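Local coordinates for protein ESSB (Geobacillus thermodenitrificans, PDB 4ANO) that probably serves as an integral membrane component of the type VII secretion system, represented here by its cytoplasmic fragment, at residues Glu43-Val48 with Val128-Ser133. Numbering follows the deposited sequence.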
loop_
_atom_site.group_PDB
_atom_site.type_symbol
_atom_site.label_atom_id
_atom_site.label_comp_id
_atom_site.label_asym_id
_atom_site.label_seq_id
_atom_site.Cartn_x
_atom_site.Cartn_y
_atom_site.Cartn_z
ATOM N N GLU A 43 4.475 -19.051 -8.985
ATOM C CA GLU A 43 5.947 -18.889 -9.117
ATOM C C GLU A 43 6.306 -17.426 -9.408
ATOM O O GLU A 43 7.389 -16.960 -8.942
ATOM C CB GLU A 43 6.554 -19.949 -10.099
ATOM C CG GLU A 43 8.164 -19.948 -10.165
ATOM C CD GLU A 43 8.765 -18.679 -10.697
ATOM O OE1 GLU A 43 8.150 -18.095 -11.617
ATOM O OE2 GLU A 43 9.887 -18.261 -10.235
ATOM N N VAL A 44 5.398 -16.672 -10.063
ATOM C CA VAL A 44 5.626 -15.249 -10.361
ATOM C C VAL A 44 5.891 -14.442 -9.058
ATOM O O VAL A 44 6.486 -13.386 -9.110
ATOM C CB VAL A 44 4.469 -14.693 -11.167
ATOM C CG1 VAL A 44 3.147 -14.553 -10.338
ATOM C CG2 VAL A 44 4.866 -13.406 -11.856
ATOM N N LEU A 45 5.489 -14.982 -7.894
ATOM C CA LEU A 45 5.599 -14.228 -6.649
ATOM C C LEU A 45 7.056 -14.234 -6.223
ATOM O O LEU A 45 7.422 -13.365 -5.413
ATOM C CB LEU A 45 4.739 -14.859 -5.544
ATOM C CG LEU A 45 3.186 -14.584 -5.662
ATOM C CD1 LEU A 45 2.441 -15.263 -4.419
ATOM C CD2 LEU A 45 2.967 -13.071 -5.645
ATOM N N LYS A 46 7.848 -15.131 -6.833
ATOM C CA LYS A 46 9.335 -15.140 -6.557
ATOM C C LYS A 46 10.045 -13.955 -7.264
ATOM O O LYS A 46 11.249 -13.676 -7.026
ATOM C CB LYS A 46 9.999 -16.450 -7.012
ATOM C CG LYS A 46 9.454 -17.774 -6.496
ATOM C CD LYS A 46 9.661 -18.036 -5.008
ATOM C CE LYS A 46 11.096 -18.309 -4.680
ATOM N NZ LYS A 46 11.068 -18.522 -3.231
ATOM N N GLU A 47 9.286 -13.306 -8.132
ATOM C CA GLU A 47 9.807 -12.343 -9.080
ATOM C C GLU A 47 9.042 -11.030 -9.001
ATOM O O GLU A 47 8.686 -10.412 -10.022
ATOM C CB GLU A 47 9.852 -12.937 -10.514
ATOM C CG GLU A 47 11.022 -13.945 -10.795
ATOM C CD GLU A 47 10.574 -15.380 -10.701
ATOM O OE1 GLU A 47 9.654 -15.608 -9.887
ATOM O OE2 GLU A 47 11.084 -16.270 -11.450
ATOM N N VAL A 48 8.806 -10.578 -7.776
ATOM C CA VAL A 48 8.126 -9.294 -7.637
ATOM C C VAL A 48 9.150 -8.182 -7.604
ATOM O O VAL A 48 9.077 -7.243 -8.377
ATOM C CB VAL A 48 7.196 -9.249 -6.428
ATOM C CG1 VAL A 48 6.539 -7.840 -6.271
ATOM C CG2 VAL A 48 6.192 -10.431 -6.581
ATOM N N VAL A 128 1.395 -9.624 -2.569
ATOM C CA VAL A 128 0.908 -9.222 -3.922
ATOM C C VAL A 128 0.034 -10.354 -4.414
ATOM O O VAL A 128 0.267 -11.523 -4.077
ATOM C CB VAL A 128 2.134 -9.084 -4.813
ATOM C CG1 VAL A 128 1.714 -8.763 -6.175
ATOM C CG2 VAL A 128 3.057 -7.861 -4.316
ATOM N N GLY A 129 -1.136 -9.971 -5.011
ATOM C CA GLY A 129 -2.040 -10.986 -5.657
ATOM C C GLY A 129 -1.577 -11.410 -7.050
ATOM O O GLY A 129 -0.651 -10.857 -7.663
ATOM N N VAL A 130 -2.160 -12.542 -7.468
ATOM C CA VAL A 130 -1.931 -13.085 -8.789
ATOM C C VAL A 130 -3.203 -13.255 -9.504
ATOM O O VAL A 130 -4.153 -13.879 -9.029
ATOM C CB VAL A 130 -1.224 -14.466 -8.693
ATOM C CG1 VAL A 130 -0.858 -14.993 -10.105
ATOM C CG2 VAL A 130 0.027 -14.295 -7.833
ATOM N N LYS A 131 -3.262 -12.597 -10.660
ATOM C CA LYS A 131 -4.515 -12.688 -11.449
ATOM C C LYS A 131 -5.027 -14.095 -11.675
ATOM O O LYS A 131 -4.275 -14.982 -12.109
ATOM C CB LYS A 131 -4.331 -11.899 -12.735
ATOM C CG LYS A 131 -5.709 -11.585 -13.500
ATOM C CD LYS A 131 -5.381 -10.948 -14.886
ATOM C CE LYS A 131 -6.516 -11.072 -15.932
ATOM N NZ LYS A 131 -7.885 -11.291 -15.367
ATOM N N GLU A 132 -6.321 -14.286 -11.351
ATOM C CA GLU A 132 -7.067 -15.588 -11.482
ATOM C C GLU A 132 -6.462 -16.721 -10.597
ATOM O O GLU A 132 -6.681 -17.921 -10.835
ATOM C CB GLU A 132 -7.055 -16.031 -12.948
ATOM C CG GLU A 132 -7.897 -15.197 -13.881
ATOM C CD GLU A 132 -8.111 -15.845 -15.209
ATOM O OE1 GLU A 132 -7.128 -16.006 -15.992
ATOM O OE2 GLU A 132 -9.301 -16.169 -15.476
ATOM N N SER A 133 -5.665 -16.357 -9.573
ATOM C CA SER A 133 -5.007 -17.340 -8.788
ATOM C C SER A 133 -5.056 -17.073 -7.265
ATOM O O SER A 133 -5.354 -17.951 -6.491
ATOM C CB SER A 133 -3.546 -17.526 -9.224
ATOM O OG SER A 133 -3.411 -17.993 -10.559
#
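The 3-10 turn that brings Val44 and Leu45 against Val130 includes the backbone hydrogen bond from Lys46 N to Glu43 O, 2.8 Å long. A second i+3 bond, from Glu47 N to Val44 O, is consistent with the 3-10 character of this turn. Across the interface the evidence is for apolar packing: the 211 Å² buried between 43-48 and 128-133 is shared by five residues, Val44, Leu45, Val48, Val128 and Val130, which meet through four apolar side-chain pairs and one approach to a backbone carbonyl. Leu45 crosses Val130 obliquely, with CG 3.8 Å from Val130 CG2. Its chi1 of -76° sets CG anti to the carbonyl carbon. From there CD2 reaches between the two valines, 3.5 Å from Val128 O and 4.2 Å from Val128 CB, a van der Waals approach to the carbonyl oxygen. Val44 and Val130 meet tip to tip. With chi1 at 71°, Val44 CG1 lies between its own backbone N and carbonyl carbon, and it touches Val130 CG2 at 4.0 Å and Val130 CG1 about equally closely. A second tip-to-tip pair, Val48 CG1 with Val128 CG2 at 4.0 Å, closes the other end of the contact. Val128 and Val130 both point toward 43-48, as expected for alternate residues of an extended chain. Leu106 of strand 106-107 touches Val44, Val48 and Val128, while Ile56 of strand 53-58 and Leu134 pack on Leu45. The loop joining strands 25-30 and 53-58 is thereby packed against the two-stranded pair 106-107/129-130, within a region whose sequence family belongs to the protein kinase clan, and Lys46 NZ links this loop to strand 53-58 by a salt bridge to Asp55 and a hydrogen bond to Arg54 O.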